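Local coordinates for protein rubisco operon transcriptional regulator (Synechocystis sp., PDB 5Y2W) that binds 2-phosphoglycolate in its regulatory domain and, as a LysR-type transcription factor, probably acts as a repressor that coordinates carbon and nitrogen metabolic signalling, at residues A[122-130]-A[179-187]; A[141-149]-A[159-167]. All blocks are in the same frame, centred on the assembly; numbering follows the deposited sequence.

Contact 1: residues A[122-130]-A[179-187]; sequences AVQNLFHRH and DEFPIKRRW. With PGA (2-phosphoglycolic acid), chain B.
Leu126 projects from helix 118-129 and overlaps the outer end of the Phe181 ring, its CD2 lying 3.4 Å from Phe181 CZ and close to CE1 as well. With CG anti to the backbone N (chi1 179°), the leucine hangs its isobutyl fork between three residues: CD2 also meets Ile183 CD1 at 3.8 Å, while CD1 reaches the CB of Glu180. One turn earlier in the helix, Ala122 CB lies loosely against Ile183 CD1 (4.5 Å) and 4.0 Å from Arg185 NH1. Just past the helix end His130 closes the row. Its ND1 donates to the carbonyl O of Leu126 at 3.1 Å, with the acceptor in the ring plane, which fixes the rotation of the imidazole and turns one face to Glu180; CG of the glutamate sits 4.0 Å from the ring centroid of His130 in a CH-pi contact. Arg185, extended from CG to NE, carries its guanidinium to the 2-phosphoglycolate carboxylate, where NE (2.9 Å) and NH2 (2.5 Å, unusually short and probably imprecise) both donate to O2. Thr20 and Ser117 also hydrogen-bond that ligand. The 179-187 segment lies between helix 118-129 and strand 81-89, to which Ile183 and Arg185 are hydrogen-bonded through their backbones, then runs into strand 186-192; Val123 and Phe181 both touch Val158 of strand 157-160.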
loop_
_atom_site.group_PDB
_atom_site.type_symbol
_atom_site.label_atom_id
_atom_site.label_comp_id
_atom_site.label_asym_id
_atom_site.label_seq_id
_atom_site.Cartn_x
_atom_site.Cartn_y
_atom_site.Cartn_z
ATOM N N ALA A 122 -6.143 -13.842 -11.205
ATOM C CA ALA A 122 -6.255 -13.645 -12.656
ATOM C C ALA A 122 -4.961 -14.040 -13.432
ATOM O O ALA A 122 -5.006 -14.608 -14.527
ATOM C CB ALA A 122 -6.581 -12.182 -12.934
ATOM N N VAL A 123 -3.797 -13.760 -12.860
ATOM C CA VAL A 123 -2.561 -14.133 -13.539
ATOM C C VAL A 123 -2.498 -15.639 -13.536
ATOM O O VAL A 123 -2.231 -16.244 -14.551
ATOM C CB VAL A 123 -1.332 -13.558 -12.840
ATOM C CG1 VAL A 123 -0.037 -14.154 -13.389
ATOM C CG2 VAL A 123 -1.337 -12.045 -12.953
ATOM N N GLN A 124 -2.721 -16.250 -12.388
ATOM C CA GLN A 124 -2.699 -17.729 -12.343
ATOM C C GLN A 124 -3.661 -18.367 -13.324
ATOM O O GLN A 124 -3.333 -19.359 -13.968
ATOM C CB GLN A 124 -3.040 -18.237 -10.994
ATOM C CG GLN A 124 -1.911 -17.969 -10.013
ATOM C CD GLN A 124 -2.348 -18.172 -8.580
ATOM O OE1 GLN A 124 -3.496 -17.943 -8.217
ATOM N NE2 GLN A 124 -1.442 -18.595 -7.774
ATOM N N ASN A 125 -4.830 -17.785 -13.479
ATOM C CA ASN A 125 -5.794 -18.396 -14.399
ATOM C C ASN A 125 -5.368 -18.233 -15.785
ATOM O O ASN A 125 -5.485 -19.143 -16.579
ATOM C CB ASN A 125 -7.172 -17.825 -14.197
ATOM C CG ASN A 125 -7.756 -18.333 -12.920
ATOM O OD1 ASN A 125 -7.343 -19.376 -12.481
ATOM N ND2 ASN A 125 -8.642 -17.579 -12.274
ATOM N N LEU A 126 -4.836 -17.067 -16.088
ATOM C CA LEU A 126 -4.372 -16.833 -17.432
ATOM C C LEU A 126 -3.207 -17.784 -17.793
ATOM O O LEU A 126 -3.207 -18.392 -18.879
ATOM C CB LEU A 126 -3.983 -15.387 -17.607
ATOM C CG LEU A 126 -3.460 -15.062 -19.026
ATOM C CD1 LEU A 126 -4.649 -15.015 -20.011
ATOM C CD2 LEU A 126 -2.667 -13.757 -19.050
ATOM N N PHE A 127 -2.228 -17.913 -16.903
ATOM C CA PHE A 127 -1.062 -18.794 -17.154
ATOM C C PHE A 127 -1.442 -20.277 -17.265
ATOM O O PHE A 127 -0.924 -20.981 -18.119
ATOM C CB PHE A 127 0.019 -18.600 -16.068
ATOM C CG PHE A 127 0.682 -17.249 -16.113
ATOM C CD1 PHE A 127 0.488 -16.396 -17.175
ATOM C CD2 PHE A 127 1.560 -16.878 -15.132
ATOM C CE1 PHE A 127 1.133 -15.183 -17.228
ATOM C CE2 PHE A 127 2.194 -15.654 -15.164
ATOM C CZ PHE A 127 1.975 -14.808 -16.198
ATOM N N HIS A 128 -2.350 -20.732 -16.413
ATOM C CA HIS A 128 -2.872 -22.091 -16.493
ATOM C C HIS A 128 -3.534 -22.296 -17.873
ATOM O O HIS A 128 -3.223 -23.211 -18.609
ATOM C CB HIS A 128 -3.875 -22.284 -15.370
ATOM C CG HIS A 128 -4.449 -23.657 -15.301
ATOM N ND1 HIS A 128 -5.639 -24.001 -15.917
ATOM C CD2 HIS A 128 -4.008 -24.771 -14.675
ATOM C CE1 HIS A 128 -5.896 -25.272 -15.685
ATOM N NE2 HIS A 128 -4.924 -25.760 -14.933
ATOM N N ARG A 129 -4.422 -21.390 -18.239
ATOM C CA ARG A 129 -5.119 -21.481 -19.506
ATOM C C ARG A 129 -4.130 -21.600 -20.671
ATOM O O ARG A 129 -4.414 -22.243 -21.667
ATOM C CB ARG A 129 -6.008 -20.222 -19.708
ATOM C CG ARG A 129 -6.825 -20.233 -20.978
ATOM C CD ARG A 129 -7.813 -19.093 -21.016
ATOM N NE ARG A 129 -8.904 -19.427 -21.923
ATOM C CZ ARG A 129 -8.886 -19.212 -23.226
ATOM N NH1 ARG A 129 -7.839 -18.644 -23.831
ATOM N NH2 ARG A 129 -9.926 -19.552 -23.936
ATOM N N HIS A 130 -2.987 -20.934 -20.562
ATOM C CA HIS A 130 -2.037 -20.872 -21.670
ATOM C C HIS A 130 -0.779 -21.699 -21.463
ATOM O O HIS A 130 0.180 -21.519 -22.183
ATOM C CB HIS A 130 -1.682 -19.424 -21.944
ATOM C CG HIS A 130 -2.783 -18.671 -22.606
ATOM N ND1 HIS A 130 -3.733 -17.967 -21.895
ATOM C CD2 HIS A 130 -3.109 -18.533 -23.907
ATOM C CE1 HIS A 130 -4.595 -17.429 -22.733
ATOM N NE2 HIS A 130 -4.233 -17.748 -23.958
ATOM N N ASP A 179 1.167 -10.830 -25.713
ATOM C CA ASP A 179 -0.141 -11.296 -26.157
ATOM C C ASP A 179 -0.955 -11.726 -24.950
ATOM O O ASP A 179 -0.400 -12.227 -23.959
ATOM C CB ASP A 179 -0.036 -12.534 -27.046
ATOM C CG ASP A 179 0.522 -12.244 -28.455
ATOM O OD1 ASP A 179 0.564 -11.076 -28.886
ATOM O OD2 ASP A 179 0.891 -13.234 -29.125
ATOM N N GLU A 180 -2.268 -11.596 -25.096
ATOM C CA GLU A 180 -3.263 -11.875 -24.083
ATOM C C GLU A 180 -3.283 -10.787 -23.043
ATOM O O GLU A 180 -4.061 -10.858 -22.114
ATOM C CB GLU A 180 -3.062 -13.245 -23.429
ATOM C CG GLU A 180 -2.887 -14.390 -24.419
ATOM C CD GLU A 180 -4.032 -14.531 -25.440
ATOM O OE1 GLU A 180 -3.796 -15.162 -26.489
ATOM O OE2 GLU A 180 -5.153 -14.022 -25.207
ATOM N N PHE A 181 -2.433 -9.771 -23.193
ATOM C CA PHE A 181 -2.473 -8.658 -22.293
ATOM C C PHE A 181 -2.970 -7.464 -23.045
ATOM O O PHE A 181 -2.744 -7.386 -24.218
ATOM C CB PHE A 181 -1.088 -8.418 -21.675
ATOM C CG PHE A 181 -0.779 -9.408 -20.597
ATOM C CD1 PHE A 181 -0.225 -10.650 -20.909
ATOM C CD2 PHE A 181 -1.115 -9.120 -19.286
ATOM C CE1 PHE A 181 0.039 -11.558 -19.933
ATOM C CE2 PHE A 181 -0.879 -10.043 -18.297
ATOM C CZ PHE A 181 -0.323 -11.275 -18.614
ATOM N N PRO A 182 -3.603 -6.506 -22.355
ATOM C CA PRO A 182 -3.910 -6.475 -20.933
ATOM C C PRO A 182 -4.953 -7.455 -20.539
ATOM O O PRO A 182 -5.750 -7.866 -21.354
ATOM C CB PRO A 182 -4.452 -5.057 -20.704
ATOM C CG PRO A 182 -4.918 -4.631 -22.039
ATOM C CD PRO A 182 -3.960 -5.236 -23.017
ATOM N N ILE A 183 -4.930 -7.881 -19.287
ATOM C CA ILE A 183 -6.010 -8.696 -18.821
ATOM C C ILE A 183 -7.151 -7.721 -18.657
ATOM O O ILE A 183 -7.035 -6.722 -17.913
ATOM C CB ILE A 183 -5.714 -9.400 -17.508
ATOM C CG1 ILE A 183 -4.504 -10.337 -17.738
ATOM C CG2 ILE A 183 -6.980 -10.153 -17.009
ATOM C CD1 ILE A 183 -4.221 -11.323 -16.624
ATOM N N LYS A 184 -8.211 -7.957 -19.409
ATOM C CA LYS A 184 -9.370 -7.019 -19.401
ATOM C C LYS A 184 -10.188 -7.175 -18.098
ATOM O O LYS A 184 -10.579 -8.238 -17.726
ATOM C CB LYS A 184 -10.264 -7.267 -20.601
ATOM C CG LYS A 184 -9.652 -6.793 -21.917
ATOM C CD LYS A 184 -10.446 -7.327 -23.114
ATOM C CE LYS A 184 -9.665 -7.232 -24.409
ATOM N NZ LYS A 184 -8.534 -8.213 -24.431
ATOM N N ARG A 185 -10.349 -6.109 -17.364
ATOM C CA ARG A 185 -10.891 -6.225 -16.019
ATOM C C ARG A 185 -11.438 -4.853 -15.710
ATOM O O ARG A 185 -11.064 -3.867 -16.334
ATOM C CB ARG A 185 -9.733 -6.669 -15.143
ATOM C CG ARG A 185 -9.925 -6.836 -13.677
ATOM C CD ARG A 185 -8.538 -7.198 -13.105
ATOM N NE ARG A 185 -8.485 -7.409 -11.648
ATOM C CZ ARG A 185 -8.878 -8.526 -11.035
ATOM N NH1 ARG A 185 -9.301 -9.536 -11.753
ATOM N NH2 ARG A 185 -8.781 -8.657 -9.712
ATOM N N ARG A 186 -12.324 -4.753 -14.751
ATOM C CA ARG A 186 -13.018 -3.480 -14.599
ATOM C C ARG A 186 -13.067 -3.250 -13.133
ATOM O O ARG A 186 -13.005 -4.216 -12.404
ATOM C CB ARG A 186 -14.430 -3.608 -15.192
ATOM C CG ARG A 186 -14.408 -3.996 -16.682
ATOM C CD ARG A 186 -15.752 -4.027 -17.344
ATOM N NE ARG A 186 -16.240 -2.695 -17.717
ATOM C CZ ARG A 186 -17.514 -2.398 -18.065
ATOM N NH1 ARG A 186 -18.487 -3.318 -18.065
ATOM N NH2 ARG A 186 -17.819 -1.137 -18.392
ATOM N N TRP A 187 -13.102 -1.986 -12.707
ATOM C CA TRP A 187 -13.500 -1.657 -11.360
ATOM C C TRP A 187 -15.032 -1.516 -11.252
ATOM O O TRP A 187 -15.661 -0.815 -12.030
ATOM C CB TRP A 187 -12.850 -0.339 -10.931
ATOM C CG TRP A 187 -11.410 -0.405 -10.535
ATOM C CD1 TRP A 187 -10.693 -1.499 -10.146
ATOM C CD2 TRP A 187 -10.531 0.696 -10.446
ATOM N NE1 TRP A 187 -9.409 -1.138 -9.826
ATOM C CE2 TRP A 187 -9.286 0.204 -9.994
ATOM C CE3 TRP A 187 -10.686 2.078 -10.647
ATOM C CZ2 TRP A 187 -8.198 1.018 -9.801
ATOM C CZ3 TRP A 187 -9.594 2.875 -10.482
ATOM C CH2 TRP A 187 -8.362 2.340 -10.020
HETATM P P PGA B . -5.973 -7.263 -5.443
HETATM O O1P PGA B . -6.953 -6.484 -6.465
HETATM O O2P PGA B . -5.498 -6.238 -4.468
HETATM O O3P PGA B . -4.887 -7.862 -6.353
HETATM O O4P PGA B . -6.880 -8.171 -4.700
HETATM C C2 PGA B . -6.659 -5.326 -7.217
HETATM C C1 PGA B . -7.173 -5.408 -8.648
HETATM O O1 PGA B . -6.971 -4.431 -9.435
HETATM O O2 PGA B . -7.781 -6.445 -8.986
#

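Contact 2: residues A[141-149]-A[159-167]; sequences GSNEAIKQA and LSQHTLVSE
Lys147 NZ donates to the carbonyl O of Thr163 at 2.7 Å and, at 3.0 Å, to OE1 of Glu167 in a salt bridge. The carbonyl is met 29° out of its plane, whereas the carboxylate oxygen is approached on its anti side. A bend in the lysine chain at chi3 (-73°) turns the ammonium toward these acceptors, and lower down CG of Lys147 rests 3.7 Å from Leu159 CD1. The other carboxylate oxygen of Glu167 is hydrogen-bonded to Ser171 OG, so both carboxylate oxygens have partners. Were Lys147 replaced by an alanine, the Thr163 carbonyl and the Glu167 carboxylate would probably lose their shared cation, and a gap would be likely to open beside Leu159.

The arrangement packs helix 143-151 against the end of strand 157-160 and the 3-10 turn that follows it, within the LysR substrate-binding domain, a periplasmic-binding-protein-like fold. Ser142 N-caps the helix, its OG accepting from Ala145 N. After the strand, Ser160 OG accepts from His162 N in an ST turn, and the Ser160 carbonyl O is gripped by both N and OG1 of Thr163; that second bond, 2.7 Å and nearly in line with C=O, fixes the threonine rotation and presents CG2 to Asn143 CB.

Asn143 is where the packing reaches the ligand pocket. Its OD1 passes 3.2 Å from Leu159 CD2 and accepts a hydrogen bond from a water that in turn accepts from Ser160 N, while Arg113 donates to the same OD1. ND2 is hydrogen-bonded to Thr19, a pocket residue, and the side chain lies about 5 Å from the bound 2-phosphoglycolate.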
loop_
_atom_site.group_PDB
_atom_site.type_symbol
_atom_site.label_atom_id
_atom_site.label_comp_id
_atom_site.label_asym_id
_atom_site.label_seq_id
_atom_site.Cartn_x
_atom_site.Cartn_y
_atom_site.Cartn_z
ATOM N N GLY A 141 3.434 -8.991 -0.853
ATOM C CA GLY A 141 2.097 -8.516 -0.554
ATOM C C GLY A 141 1.783 -7.012 -0.711
ATOM O O GLY A 141 1.150 -6.408 0.161
ATOM N N SER A 142 2.153 -6.412 -1.828
ATOM C CA SER A 142 1.862 -5.008 -2.059
ATOM C C SER A 142 2.251 -4.720 -3.468
ATOM O O SER A 142 3.304 -5.180 -3.919
ATOM C CB SER A 142 2.724 -4.163 -1.133
ATOM O OG SER A 142 3.002 -2.886 -1.658
ATOM N N ASN A 143 1.408 -4.002 -4.200
ATOM C CA ASN A 143 1.798 -3.503 -5.525
ATOM C C ASN A 143 3.060 -2.651 -5.513
ATOM O O ASN A 143 3.848 -2.681 -6.470
ATOM C CB ASN A 143 0.657 -2.748 -6.198
ATOM C CG ASN A 143 -0.601 -3.606 -6.344
ATOM O OD1 ASN A 143 -0.624 -4.634 -7.043
ATOM N ND2 ASN A 143 -1.653 -3.194 -5.656
ATOM N N GLU A 144 3.259 -1.868 -4.469
ATOM C CA GLU A 144 4.383 -0.937 -4.475
ATOM C C GLU A 144 5.624 -1.794 -4.274
ATOM O O GLU A 144 6.603 -1.586 -4.901
ATOM C CB GLU A 144 4.315 0.090 -3.345
ATOM C CG GLU A 144 2.902 0.445 -2.919
ATOM C CD GLU A 144 2.249 1.219 -4.014
ATOM O OE1 GLU A 144 2.984 2.137 -4.467
ATOM O OE2 GLU A 144 1.080 0.897 -4.447
ATOM N N ALA A 145 5.542 -2.776 -3.388
ATOM C CA ALA A 145 6.683 -3.695 -3.128
ATOM C C ALA A 145 7.120 -4.348 -4.418
ATOM O O ALA A 145 8.300 -4.404 -4.672
ATOM C CB ALA A 145 6.278 -4.757 -2.132
ATOM N N ILE A 146 6.140 -4.793 -5.237
ATOM C CA ILE A 146 6.429 -5.407 -6.464
ATOM C C ILE A 146 7.062 -4.446 -7.446
ATOM O O ILE A 146 8.031 -4.805 -8.120
ATOM C CB ILE A 146 5.197 -6.067 -7.110
ATOM C CG1 ILE A 146 4.736 -7.226 -6.266
ATOM C CG2 ILE A 146 5.579 -6.572 -8.482
ATOM C CD1 ILE A 146 3.482 -7.916 -6.737
ATOM N N LYS A 147 6.594 -3.215 -7.532
ATOM C CA LYS A 147 7.273 -2.251 -8.436
ATOM C C LYS A 147 8.742 -2.001 -8.021
ATOM O O LYS A 147 9.630 -1.869 -8.870
ATOM C CB LYS A 147 6.567 -0.923 -8.452
ATOM C CG LYS A 147 5.211 -1.014 -9.152
ATOM C CD LYS A 147 4.607 0.358 -9.369
ATOM C CE LYS A 147 4.070 1.005 -8.097
ATOM N NZ LYS A 147 3.803 2.429 -8.424
ATOM N N GLN A 148 8.968 -1.819 -6.729
ATOM C CA GLN A 148 10.332 -1.769 -6.198
ATOM C C GLN A 148 11.145 -3.008 -6.580
ATOM O O GLN A 148 12.245 -2.892 -7.026
ATOM C CB GLN A 148 10.312 -1.658 -4.670
ATOM C CG GLN A 148 10.244 -0.244 -4.161
ATOM C CD GLN A 148 11.458 0.575 -4.543
ATOM O OE1 GLN A 148 12.577 0.072 -4.637
ATOM N NE2 GLN A 148 11.225 1.832 -4.826
ATOM N N ALA A 149 10.594 -4.196 -6.425
ATOM C CA ALA A 149 11.373 -5.397 -6.805
ATOM C C ALA A 149 11.748 -5.444 -8.285
ATOM O O ALA A 149 12.888 -5.806 -8.660
ATOM C CB ALA A 149 10.668 -6.666 -6.369
ATOM N N LEU A 159 0.546 -6.291 -12.919
ATOM C CA LEU A 159 -0.141 -5.459 -11.968
ATOM C C LEU A 159 -1.181 -4.631 -12.747
ATOM O O LEU A 159 -1.068 -4.459 -13.964
ATOM C CB LEU A 159 0.849 -4.467 -11.331
ATOM C CG LEU A 159 2.023 -4.912 -10.452
ATOM C CD1 LEU A 159 2.910 -3.729 -10.054
ATOM C CD2 LEU A 159 1.462 -5.603 -9.258
ATOM N N SER A 160 -2.129 -4.057 -12.027
ATOM C CA SER A 160 -3.009 -3.028 -12.581
ATOM C C SER A 160 -2.213 -1.899 -13.119
ATOM O O SER A 160 -1.330 -1.372 -12.445
ATOM C CB SER A 160 -3.940 -2.448 -11.513
ATOM O OG SER A 160 -4.728 -1.442 -12.103
ATOM N N GLN A 161 -2.560 -1.495 -14.319
ATOM C CA GLN A 161 -2.022 -0.297 -14.910
ATOM C C GLN A 161 -2.236 0.943 -14.076
ATOM O O GLN A 161 -1.472 1.888 -14.208
ATOM C CB GLN A 161 -2.700 -0.059 -16.240
ATOM C CG GLN A 161 -1.891 0.808 -17.180
ATOM C CD GLN A 161 -2.172 0.473 -18.613
ATOM O OE1 GLN A 161 -3.202 -0.093 -18.925
ATOM N NE2 GLN A 161 -1.273 0.826 -19.488
ATOM N N HIS A 162 -3.257 0.955 -13.202
ATOM C CA HIS A 162 -3.461 2.109 -12.306
ATOM C C HIS A 162 -2.303 2.270 -11.344
ATOM O O HIS A 162 -2.162 3.340 -10.780
ATOM C CB HIS A 162 -4.751 1.972 -11.499
ATOM C CG HIS A 162 -5.981 1.950 -12.360
ATOM N ND1 HIS A 162 -6.413 3.058 -13.047
ATOM C CD2 HIS A 162 -6.844 0.957 -12.677
ATOM C CE1 HIS A 162 -7.486 2.751 -13.759
ATOM N NE2 HIS A 162 -7.767 1.479 -13.555
ATOM N N THR A 163 -1.493 1.221 -11.123
ATOM C CA THR A 163 -0.374 1.350 -10.151
ATOM C C THR A 163 0.784 2.159 -10.748
ATOM O O THR A 163 1.635 2.669 -10.016
ATOM C CB THR A 163 0.201 -0.010 -9.707
ATOM O OG1 THR A 163 0.754 -0.672 -10.834
ATOM C CG2 THR A 163 -0.860 -0.914 -9.026
ATOM N N LEU A 164 0.822 2.244 -12.078
ATOM C CA LEU A 164 1.843 3.016 -12.805
ATOM C C LEU A 164 1.580 4.532 -12.945
ATOM O O LEU A 164 2.333 5.213 -13.600
ATOM C CB LEU A 164 2.018 2.438 -14.209
ATOM C CG LEU A 164 2.405 0.954 -14.301
ATOM C CD1 LEU A 164 2.289 0.499 -15.753
ATOM C CD2 LEU A 164 3.798 0.709 -13.697
ATOM N N VAL A 165 0.527 5.037 -12.324
ATOM C CA VAL A 165 0.159 6.459 -12.399
ATOM C C VAL A 165 1.140 7.318 -11.588
ATOM O O VAL A 165 1.383 8.480 -11.923
ATOM C CB VAL A 165 -1.318 6.630 -11.942
ATOM C CG1 VAL A 165 -1.770 8.088 -11.866
ATOM C CG2 VAL A 165 -2.209 5.789 -12.853
ATOM N N SER A 166 1.717 6.710 -10.554
ATOM C CA SER A 166 2.775 7.308 -9.747
ATOM C C SER A 166 4.115 7.399 -10.473
ATOM O O SER A 166 4.944 8.232 -10.138
ATOM C CB SER A 166 2.989 6.446 -8.520
ATOM O OG SER A 166 1.829 6.472 -7.706
ATOM N N GLU A 167 4.345 6.518 -11.442
ATOM C CA GLU A 167 5.625 6.496 -12.166
ATOM C C GLU A 167 5.791 7.710 -13.045
ATOM O O GLU A 167 5.021 7.919 -13.978
ATOM C CB GLU A 167 5.745 5.259 -13.081
ATOM C CG GLU A 167 5.592 3.962 -12.348
ATOM C CD GLU A 167 6.541 3.882 -11.188
ATOM O OE1 GLU A 167 6.034 3.721 -10.053
ATOM O OE2 GLU A 167 7.777 4.008 -11.441
HETATM O O HOH W 1 -2.342 -5.116 -9.248
#

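Contact 2 is nested along the chain inside the loop closed by contact 1: helix 118-129 comes first, then helix 143-151, strand 157-160 with its turn, and finally the segment leading into strand 186-192. Their centres lie about 17 Å apart, yet they meet where Trp187 CZ2 comes within 3.2 Å of His162 CD2, the two rings being stacked. Both rest on the three-stranded antiparallel sheet built around strand 81-89, and contact 1 leads on into the five-stranded mixed sheet. The pair thus illustrates how a two-sheet ligand-binding domain can draw separate packing contacts to one pocket: contact 1 supplies a residue that holds the ligand directly, contact 2 a second-shell one.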